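Local coordinates for protein tapirin (Caldicellulosiruptor hydrothermalis, PDB 6N2C) that probably helps the bacterium adhere to cellulose, using a C-terminal beta-helix domain that also holds a zinc ion, at residues V202-M207 and I550-M555; D230-K235 and N245-N250; I514-K519 and G533-N538. One frame throughout, in Å; residues are numbered along the deposited sequence. Where two conformers were deposited one is given.

How the contacts relate
All three contacts lie in one parallel beta-helix and illustrate how distant parts of a chain can share one stack of coils. Contact 1 spans the longest sequence separation and encloses the other two: contact 2 comes first within it, contact 3 later. The chain runs out along the solenoid and returns, so that in contact 1 the parallel pairing of strand 200-203 with strand 548-552 joins early coils to late ones. The centres of contacts 2 and 3 each lie about 12 Å from that of contact 1, and about 19 Å from one another. Asn206 probably hydrogen-bonds Asn231, tying contact 1 to contact 2, and the backbone O of Glu551 probably accepts from Gly533 N, tying it to contact 3.

Contact 1: V202-M207 and I550-M555; sequences VTTRNM and IEYVRM. With ZN (zinc ion), chain C.
Val202 and Thr203 pair in parallel with Ile550 and Glu551, a junction of neighbouring beta-helix coils that lie more than 340 residues apart in sequence. Thr203 grips the one neighbouring strand with both its N and its O: N donates to Ile550 O at 2.9 Å, and O accepts from Tyr552 N at 2.9 Å. Val202 CG2 and Ile550 CD1, on side chains pointing the same way, approach to 4.2 Å. Beyond the last bridge Tyr552 carries the contact. Its CB rests 3.9 Å from Thr204 CA. A chi1 of 166° puts CG anti to the backbone N; further out, CD2 meets Arg205 CG and CE2 lies 3.6 Å from Arg205 CD. At the tip, OH bonds to Thr184 O and accepts from a water that also takes a weak bond from Arg205 NH1. The guanidinium plane stands 81° from the ring plane, and it is the methylenes of Arg205 that touch the ring. An alanine in place of Arg205 would probably open a gap beside the Tyr552 ring and cost that water its weak bond from NH1. On the face of Thr203 and Glu551 lies the zinc site, completed by His530 and Asp532. Glu551 OE1 binds the zinc at 2.0 Å, while a second water sits 2.6 Å from Glu551 OE2 and 2.8 Å from Thr203 OG1, a hydroxyl also bonded to Tyr225 OH.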
loop_
_atom_site.group_PDB
_atom_site.type_symbol
_atom_site.label_atom_id
_atom_site.label_comp_id
_atom_site.label_asym_id
_atom_site.label_seq_id
_atom_site.Cartn_x
_atom_site.Cartn_y
_atom_site.Cartn_z
ATOM N N VAL A 202 -13.591 -7.424 -6.521
ATOM C CA VAL A 202 -14.043 -6.001 -6.550
ATOM C C VAL A 202 -13.353 -5.348 -7.747
ATOM O O VAL A 202 -12.143 -5.332 -7.814
ATOM C CB VAL A 202 -13.663 -5.263 -5.279
ATOM C CG1 VAL A 202 -14.023 -3.779 -5.353
ATOM C CG2 VAL A 202 -14.281 -5.899 -4.055
ATOM N N THR A 203 -14.142 -4.667 -8.625
ATOM C CA THR A 203 -13.657 -3.797 -9.669
ATOM C C THR A 203 -14.226 -2.421 -9.335
ATOM O O THR A 203 -15.438 -2.290 -9.244
ATOM C CB THR A 203 -14.090 -4.263 -11.053
ATOM O OG1 THR A 203 -13.728 -5.650 -11.264
ATOM C CG2 THR A 203 -13.420 -3.425 -12.154
ATOM N N THR A 204 -13.348 -1.463 -9.089
ATOM C CA THR A 204 -13.792 -0.136 -8.671
ATOM C C THR A 204 -12.967 0.949 -9.212
ATOM O O THR A 204 -11.884 0.743 -9.807
ATOM C CB THR A 204 -13.933 -0.073 -7.151
ATOM O OG1 THR A 204 -14.701 1.115 -6.786
ATOM C CG2 THR A 204 -12.546 0.073 -6.515
ATOM N N ARG A 205 -13.435 2.189 -9.029
ATOM C CA ARG A 205 -12.603 3.339 -9.291
ATOM C C ARG A 205 -11.961 3.668 -7.976
ATOM O O ARG A 205 -10.846 3.129 -7.706
ATOM C CB ARG A 205 -13.345 4.560 -9.873
ATOM C CG ARG A 205 -13.801 4.418 -11.274
ATOM C CD ARG A 205 -14.248 5.787 -11.764
ATOM N NE ARG A 205 -13.178 6.802 -11.828
ATOM C CZ ARG A 205 -13.322 7.984 -12.422
ATOM N NH1 ARG A 205 -14.499 8.368 -12.948
ATOM N NH2 ARG A 205 -12.303 8.832 -12.431
ATOM N N ASN A 206 -12.654 4.410 -7.105
ATOM C CA ASN A 206 -12.093 4.730 -5.769
ATOM C C ASN A 206 -12.750 4.025 -4.631
ATOM O O ASN A 206 -13.943 3.742 -4.687
ATOM C CB ASN A 206 -12.039 6.232 -5.633
ATOM C CG ASN A 206 -11.155 6.849 -6.717
ATOM O OD1 ASN A 206 -10.073 6.319 -7.010
ATOM N ND2 ASN A 206 -11.592 7.981 -7.358
ATOM N N MET A 207 -11.984 3.775 -3.524
ATOM C CA MET A 207 -12.539 3.115 -2.363
ATOM C C MET A 207 -11.945 3.770 -1.135
ATOM O O MET A 207 -10.770 4.179 -1.160
ATOM C CB MET A 207 -12.139 1.595 -2.366
ATOM C CG MET A 207 -12.463 0.877 -1.072
ATOM S SD MET A 207 -12.226 -0.980 -1.137
ATOM C CE MET A 207 -11.575 -0.999 -2.821
ATOM N N ILE A 550 -18.326 -7.654 -7.391
ATOM C CA ILE A 550 -18.746 -6.266 -7.150
ATOM C C ILE A 550 -18.137 -5.475 -8.257
ATOM O O ILE A 550 -16.920 -5.492 -8.484
ATOM C CB ILE A 550 -18.297 -5.716 -5.751
ATOM C CG1 ILE A 550 -18.930 -6.569 -4.656
ATOM C CG2 ILE A 550 -18.757 -4.246 -5.566
ATOM C CD1 ILE A 550 -18.337 -6.409 -3.321
ATOM N N GLU A 551 -18.963 -4.714 -8.983
ATOM C CA GLU A 551 -18.415 -3.795 -9.963
ATOM C C GLU A 551 -19.057 -2.380 -9.773
ATOM O O GLU A 551 -20.254 -2.277 -9.649
ATOM C CB GLU A 551 -18.775 -4.245 -11.374
ATOM C CG GLU A 551 -18.023 -5.496 -11.945
ATOM C CD GLU A 551 -18.582 -6.829 -11.448
ATOM O OE1 GLU A 551 -19.802 -7.050 -11.587
ATOM O OE2 GLU A 551 -17.830 -7.675 -10.873
ATOM N N TYR A 552 -18.198 -1.406 -9.739
ATOM C CA TYR A 552 -18.626 -0.007 -9.673
ATOM C C TYR A 552 -19.408 0.333 -10.967
ATOM O O TYR A 552 -18.899 0.101 -12.125
ATOM C CB TYR A 552 -17.418 0.886 -9.603
ATOM C CG TYR A 552 -17.647 2.384 -9.867
ATOM C CD1 TYR A 552 -18.290 3.163 -8.938
ATOM C CD2 TYR A 552 -17.328 2.979 -11.107
ATOM C CE1 TYR A 552 -18.490 4.505 -9.178
ATOM C CE2 TYR A 552 -17.558 4.330 -11.336
ATOM C CZ TYR A 552 -18.054 5.104 -10.320
ATOM O OH TYR A 552 -18.335 6.439 -10.548
ATOM N N VAL A 553 -20.511 1.009 -10.767
ATOM C CA VAL A 553 -21.170 1.729 -11.811
ATOM C C VAL A 553 -21.487 3.125 -11.228
ATOM O O VAL A 553 -22.004 3.210 -10.120
ATOM C CB VAL A 553 -22.493 1.045 -12.198
ATOM C CG1 VAL A 553 -23.425 1.915 -13.120
ATOM C CG2 VAL A 553 -22.231 -0.312 -12.809
ATOM N N ARG A 554 -21.203 4.176 -11.993
ATOM C CA ARG A 554 -21.623 5.541 -11.588
ATOM C C ARG A 554 -23.084 5.629 -11.160
ATOM O O ARG A 554 -24.003 5.085 -11.820
ATOM C CB ARG A 554 -21.251 6.523 -12.698
ATOM C CG ARG A 554 -21.421 7.987 -12.362
ATOM C CD ARG A 554 -20.829 8.850 -13.505
ATOM N NE ARG A 554 -20.807 10.262 -13.138
ATOM C CZ ARG A 554 -21.774 11.162 -13.345
ATOM N NH1 ARG A 554 -22.941 10.903 -13.986
ATOM N NH2 ARG A 554 -21.548 12.388 -12.893
ATOM N N MET A 555 -23.337 6.335 -10.057
ATOM C CA MET A 555 -24.686 6.560 -9.647
ATOM C C MET A 555 -25.528 7.218 -10.771
ATOM O O MET A 555 -24.989 8.120 -11.470
ATOM C CB MET A 555 -24.729 7.491 -8.382
ATOM C CG MET A 555 -24.313 6.752 -7.083
ATOM S SD MET A 555 -24.484 7.872 -5.632
ATOM C CE MET A 555 -23.126 8.877 -5.770
HETATM ZN ZN ZN C . -21.356 -6.593 -12.716
HETATM O O HOH W 1 -15.438 -7.349 -9.895
HETATM O O HOH W 2 -17.563 8.054 -12.551
#

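Contact 2: D230-K235 and N245-N250; sequences DNIIVK and NKVVVN
Asp230 and Asn250 mark the same corner in successive coils: strand 246-249 runs into it and strand 231-234 runs out of it. The CA atoms of Asp230 and Asn250 lie 4.8 Å apart, the nearest such pair between the two segments. The strand axes run at 103° to each other and pass within 7.7 Å, consistent with two walls of a beta-helix meeting at an edge. No hydrogen bond crosses between the segments. Asp230 instead bonds through its backbone to Arg205 and Asn251.

The side chains of Val249 and Ile232 fill the inside of this corner. Val249 divides its two methyls between different partners. With chi1 at -175°, CG1 is anti to the backbone N and packs 3.4 Å from Asp230 O, whereas CG2 touches Ile232 CD1 at 3.5 Å and also meets CG1 of that isoleucine. Ile232 reaches across with its tip: CD1, anti to CA (chi2 -179°), touches Val249 and comes 4.2 Å from Val247 CG1. The contact is thus purely apolar between side chains, one isoleucine methyl set against two valines of the adjoining wall.

Asn231 leaves its backbone away from segment 245-250 and bonds along the stack, to Asn206 and, through OD1, to Asn251 ND2, much like the asparagine stacks familiar from other parallel beta-helices. Strand 231-234 lies between strands 206-209 and 252-255, and strand 246-249 between 227-229 and 267-270. From the third wall, Ile213 of strand 213-214 packs against Ile232, while Leu268 of strand 267-270 touches Val247.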
loop_
_atom_site.group_PDB
_atom_site.type_symbol
_atom_site.label_atom_id
_atom_site.label_comp_id
_atom_site.label_asym_id
_atom_site.label_seq_id
_atom_site.Cartn_x
_atom_site.Cartn_y
_atom_site.Cartn_z
ATOM N N ASP A 230 -8.555 2.365 -8.875
ATOM C CA ASP A 230 -7.683 3.481 -9.109
ATOM C C ASP A 230 -6.983 3.937 -7.846
ATOM O O ASP A 230 -5.783 4.237 -7.832
ATOM C CB ASP A 230 -8.518 4.729 -9.572
ATOM C CG ASP A 230 -9.188 4.566 -10.938
ATOM O OD1 ASP A 230 -8.836 3.655 -11.669
ATOM O OD2 ASP A 230 -9.967 5.485 -11.271
ATOM N N ASN A 231 -7.747 4.033 -6.755
ATOM C CA ASN A 231 -7.227 4.537 -5.486
ATOM C C ASN A 231 -7.900 3.798 -4.352
ATOM O O ASN A 231 -9.117 3.493 -4.456
ATOM C CB ASN A 231 -7.414 6.060 -5.232
ATOM C CG ASN A 231 -6.756 6.937 -6.305
ATOM O OD1 ASN A 231 -5.557 7.140 -6.287
ATOM N ND2 ASN A 231 -7.556 7.412 -7.271
ATOM N N ILE A 232 -7.109 3.487 -3.286
ATOM C CA ILE A 232 -7.630 2.938 -2.057
ATOM C C ILE A 232 -7.088 3.710 -0.921
ATOM O O ILE A 232 -5.875 3.889 -0.804
ATOM C CB ILE A 232 -7.262 1.417 -1.888
ATOM C CG1 ILE A 232 -7.731 0.574 -3.064
ATOM C CG2 ILE A 232 -7.746 0.903 -0.532
ATOM C CD1 ILE A 232 -7.413 -0.930 -2.943
ATOM N N ILE A 233 -7.988 4.236 -0.054
ATOM C CA ILE A 233 -7.595 5.078 1.040
ATOM C C ILE A 233 -8.187 4.552 2.313
ATOM O O ILE A 233 -9.362 4.424 2.411
ATOM C CB ILE A 233 -8.051 6.573 0.831
ATOM C CG1 ILE A 233 -7.434 7.109 -0.480
ATOM C CG2 ILE A 233 -7.776 7.419 2.096
ATOM C CD1 ILE A 233 -7.993 8.456 -0.908
ATOM N N VAL A 234 -7.323 4.295 3.267
ATOM C CA VAL A 234 -7.724 3.812 4.631
ATOM C C VAL A 234 -7.238 4.862 5.568
ATOM O O VAL A 234 -6.066 4.931 5.980
ATOM C CB VAL A 234 -7.124 2.441 4.970
ATOM C CG1 VAL A 234 -7.794 1.918 6.241
ATOM C CG2 VAL A 234 -7.431 1.447 3.848
ATOM N N LYS A 235 -8.109 5.789 5.871
ATOM C CA LYS A 235 -7.662 7.031 6.480
ATOM C C LYS A 235 -7.183 6.841 7.966
ATOM O O LYS A 235 -6.275 7.547 8.380
ATOM C CB LYS A 235 -8.866 7.989 6.505
ATOM C CG LYS A 235 -8.650 9.201 7.299
ATOM C CD LYS A 235 -8.273 10.407 6.524
ATOM C CE LYS A 235 -8.143 11.566 7.521
ATOM N NZ LYS A 235 -8.028 12.914 6.996
ATOM N N ASN A 245 -4.665 -13.291 -2.180
ATOM C CA ASN A 245 -5.412 -12.089 -2.671
ATOM C C ASN A 245 -4.505 -11.366 -3.612
ATOM O O ASN A 245 -3.250 -11.177 -3.319
ATOM C CB ASN A 245 -5.726 -11.161 -1.552
ATOM C CG ASN A 245 -6.550 -11.797 -0.438
ATOM O OD1 ASN A 245 -6.228 -11.602 0.713
ATOM N ND2 ASN A 245 -7.654 -12.475 -0.755
ATOM N N LYS A 246 -5.078 -10.854 -4.716
ATOM C CA LYS A 246 -4.305 -10.130 -5.733
ATOM C C LYS A 246 -4.933 -8.726 -5.914
ATOM O O LYS A 246 -6.063 -8.625 -6.424
ATOM C CB LYS A 246 -4.257 -10.880 -7.053
ATOM C CG LYS A 246 -4.056 -12.419 -6.976
ATOM C CD LYS A 246 -2.748 -12.863 -6.410
ATOM C CE LYS A 246 -2.701 -14.386 -6.325
ATOM N NZ LYS A 246 -1.296 -14.830 -6.116
ATOM N N VAL A 247 -4.197 -7.697 -5.532
ATOM C CA VAL A 247 -4.740 -6.292 -5.423
ATOM C C VAL A 247 -3.937 -5.465 -6.397
ATOM O O VAL A 247 -2.708 -5.506 -6.390
ATOM C CB VAL A 247 -4.626 -5.762 -4.024
ATOM C CG1 VAL A 247 -5.021 -4.264 -3.937
ATOM C CG2 VAL A 247 -5.540 -6.546 -3.088
ATOM N N VAL A 248 -4.627 -4.641 -7.222
ATOM C CA VAL A 248 -3.986 -3.807 -8.202
ATOM C C VAL A 248 -4.570 -2.385 -7.987
ATOM O O VAL A 248 -5.790 -2.251 -8.098
ATOM C CB VAL A 248 -4.331 -4.234 -9.671
ATOM C CG1 VAL A 248 -3.553 -3.349 -10.635
ATOM C CG2 VAL A 248 -3.891 -5.682 -9.890
ATOM N N VAL A 249 -3.692 -1.447 -7.653
ATOM C CA VAL A 249 -4.070 -0.043 -7.378
ATOM C C VAL A 249 -3.264 0.809 -8.354
ATOM O O VAL A 249 -2.037 0.964 -8.240
ATOM C CB VAL A 249 -3.834 0.397 -5.928
ATOM C CG1 VAL A 249 -4.410 1.829 -5.803
ATOM C CG2 VAL A 249 -4.547 -0.539 -4.982
ATOM N N ASN A 250 -3.958 1.379 -9.331
ATOM C CA ASN A 250 -3.253 2.117 -10.418
ATOM C C ASN A 250 -2.562 3.363 -9.905
ATOM O O ASN A 250 -1.381 3.632 -10.222
ATOM C CB ASN A 250 -4.190 2.438 -11.564
ATOM C CG ASN A 250 -3.452 2.886 -12.802
ATOM O OD1 ASN A 250 -2.479 2.251 -13.210
ATOM N ND2 ASN A 250 -3.860 4.016 -13.362
#

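Contact 3: I514-K519 and G533-N538; sequences IFVITK and GVLIAN
Phe515 pairs with Val534 on adjacent parallel strands, their side chains on the same face. Of five backbone hydrogen bonds, Val534 N to Ile514 O is the longest at 3.2 Å, and Val516 N donates to Val534 O at 3.0 Å. Ile536 N to Val516 O, Thr518 N to Ile536 O and Asn538 N to Thr518 O continue the pairing. CA-H...O contacts intervene, among them Ile517 CA to Ile536 O at 3.2 Å.

The two segments belong to consecutive coils of the beta-helix, extending one wall near its end. Apolar packing follows on both faces. On one, Phe515 CE1 lies 3.6 Å from Gly533 CA, and Val534 CG2 sits in the ring plane, at its edge; Ile517 and Ile536 run side by side, their CG2 methyls 4.0 Å apart. Leu559 of helix 557-565 packs on Phe515 and Ile517. On the other, Leu535 CD2 reaches CB and CG2 of Val516; Ile522 touches Val516, Leu535 and Ala537. At Thr518 a chi1 of -179° sets OG1 anti to the backbone N and CG2 where it meets Ala537 CB at 3.9 Å. At Gly533 a CB would clash with Ile514 O and press on the preceding carbonyl O. Asn538 CB packs 3.3 Å from Lys519 O.

Among polar side chains, Thr518 OG1 bonds to Ser520 OG and Asn538 OD1 to Ser191 OG, while Asn538 ND2 donates at 2.7 Å to a water that donates to Lys519 O.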
loop_
_atom_site.group_PDB
_atom_site.type_symbol
_atom_site.label_atom_id
_atom_site.label_comp_id
_atom_site.label_asym_id
_atom_site.label_seq_id
_atom_site.Cartn_x
_atom_site.Cartn_y
_atom_site.Cartn_z
ATOM N N ILE A 514 -27.656 -1.463 -8.015
ATOM C CA ILE A 514 -28.040 -1.168 -6.644
ATOM C C ILE A 514 -27.180 -0.025 -6.155
ATOM O O ILE A 514 -25.967 -0.127 -6.189
ATOM C CB ILE A 514 -27.883 -2.402 -5.735
ATOM C CG1 ILE A 514 -28.798 -3.577 -6.136
ATOM C CG2 ILE A 514 -28.110 -2.047 -4.282
ATOM C CD1 ILE A 514 -30.213 -3.271 -5.922
ATOM N N PHE A 515 -27.820 1.033 -5.648
ATOM C CA PHE A 515 -27.087 2.180 -5.115
ATOM C C PHE A 515 -27.600 2.465 -3.703
ATOM O O PHE A 515 -28.777 2.821 -3.529
ATOM C CB PHE A 515 -27.293 3.400 -6.043
ATOM C CG PHE A 515 -26.838 3.150 -7.407
ATOM C CD1 PHE A 515 -25.524 3.295 -7.784
ATOM C CD2 PHE A 515 -27.760 2.660 -8.373
ATOM C CE1 PHE A 515 -25.098 3.032 -9.080
ATOM C CE2 PHE A 515 -27.320 2.370 -9.620
ATOM C CZ PHE A 515 -26.044 2.585 -9.993
ATOM N N VAL A 516 -26.715 2.317 -2.723
ATOM C CA VAL A 516 -27.036 2.523 -1.301
ATOM C C VAL A 516 -26.174 3.582 -0.683
ATOM O O VAL A 516 -24.941 3.521 -0.755
ATOM C CB VAL A 516 -26.967 1.201 -0.526
ATOM C CG1 VAL A 516 -27.380 1.444 0.913
ATOM C CG2 VAL A 516 -27.852 0.170 -1.113
ATOM N N ILE A 517 -26.801 4.609 -0.081
ATOM C CA ILE A 517 -26.101 5.643 0.619
ATOM C C ILE A 517 -26.761 5.774 1.988
ATOM O O ILE A 517 -27.955 6.175 2.020
ATOM C CB ILE A 517 -26.135 6.976 -0.098
ATOM C CG1 ILE A 517 -25.539 6.870 -1.533
ATOM C CG2 ILE A 517 -25.300 8.003 0.712
ATOM C CD1 ILE A 517 -26.602 6.517 -2.574
ATOM N N THR A 518 -26.043 5.492 3.070
ATOM C CA THR A 518 -26.781 5.316 4.354
ATOM C C THR A 518 -26.011 5.741 5.549
ATOM O O THR A 518 -24.772 5.763 5.528
ATOM C CB THR A 518 -27.195 3.883 4.558
ATOM O OG1 THR A 518 -27.930 3.766 5.814
ATOM C CG2 THR A 518 -26.041 2.912 4.613
ATOM N N LYS A 519 -26.730 6.331 6.529
ATOM C CA LYS A 519 -26.107 6.661 7.812
ATOM C C LYS A 519 -25.873 5.446 8.682
ATOM O O LYS A 519 -25.129 5.515 9.656
ATOM C CB LYS A 519 -26.986 7.592 8.603
ATOM C CG LYS A 519 -27.079 8.964 8.095
ATOM C CD LYS A 519 -27.372 10.060 9.205
ATOM C CE LYS A 519 -28.762 9.950 9.751
ATOM N NZ LYS A 519 -29.242 11.242 10.387
ATOM N N GLY A 533 -22.928 -1.264 -8.888
ATOM C CA GLY A 533 -23.402 -0.056 -8.291
ATOM C C GLY A 533 -22.436 0.499 -7.295
ATOM O O GLY A 533 -21.214 0.567 -7.579
ATOM N N VAL A 534 -22.994 1.070 -6.200
ATOM C CA VAL A 534 -22.174 1.820 -5.252
ATOM C C VAL A 534 -22.772 1.469 -3.858
ATOM O O VAL A 534 -24.006 1.415 -3.677
ATOM C CB VAL A 534 -22.240 3.357 -5.533
ATOM C CG1 VAL A 534 -21.796 4.191 -4.452
ATOM C CG2 VAL A 534 -21.673 3.762 -6.875
ATOM N N LEU A 535 -21.897 1.313 -2.862
ATOM C CA LEU A 535 -22.298 1.123 -1.457
ATOM C C LEU A 535 -21.516 2.099 -0.597
ATOM O O LEU A 535 -20.261 2.043 -0.582
ATOM C CB LEU A 535 -22.048 -0.304 -1.003
ATOM C CG LEU A 535 -22.706 -1.436 -1.763
ATOM C CD1 LEU A 535 -22.151 -2.805 -1.288
ATOM C CD2 LEU A 535 -24.211 -1.408 -1.771
ATOM N N ILE A 536 -22.263 3.010 0.077
ATOM C CA ILE A 536 -21.698 4.185 0.813
ATOM C C ILE A 536 -22.384 4.140 2.148
ATOM O O ILE A 536 -23.627 4.282 2.222
ATOM C CB ILE A 536 -21.929 5.499 0.093
ATOM C CG1 ILE A 536 -21.134 5.455 -1.240
ATOM C CG2 ILE A 536 -21.488 6.661 0.969
ATOM C CD1 ILE A 536 -21.349 6.636 -2.126
ATOM N N ALA A 537 -21.562 3.974 3.181
ATOM C CA ALA A 537 -22.101 3.795 4.562
ATOM C C ALA A 537 -21.330 4.550 5.584
ATOM O O ALA A 537 -20.097 4.705 5.547
ATOM C CB ALA A 537 -22.194 2.321 4.911
ATOM N N ASN A 538 -22.088 5.129 6.545
ATOM C CA ASN A 538 -21.389 5.773 7.689
ATOM C C ASN A 538 -20.960 4.712 8.677
ATOM O O ASN A 538 -19.938 4.898 9.351
ATOM C CB ASN A 538 -22.348 6.718 8.363
ATOM C CG ASN A 538 -21.666 7.900 8.986
ATOM O OD1 ASN A 538 -20.761 8.534 8.405
ATOM N ND2 ASN A 538 -22.230 8.322 10.114
HETATM O O HOH W 3 -24.419 8.007 11.580
#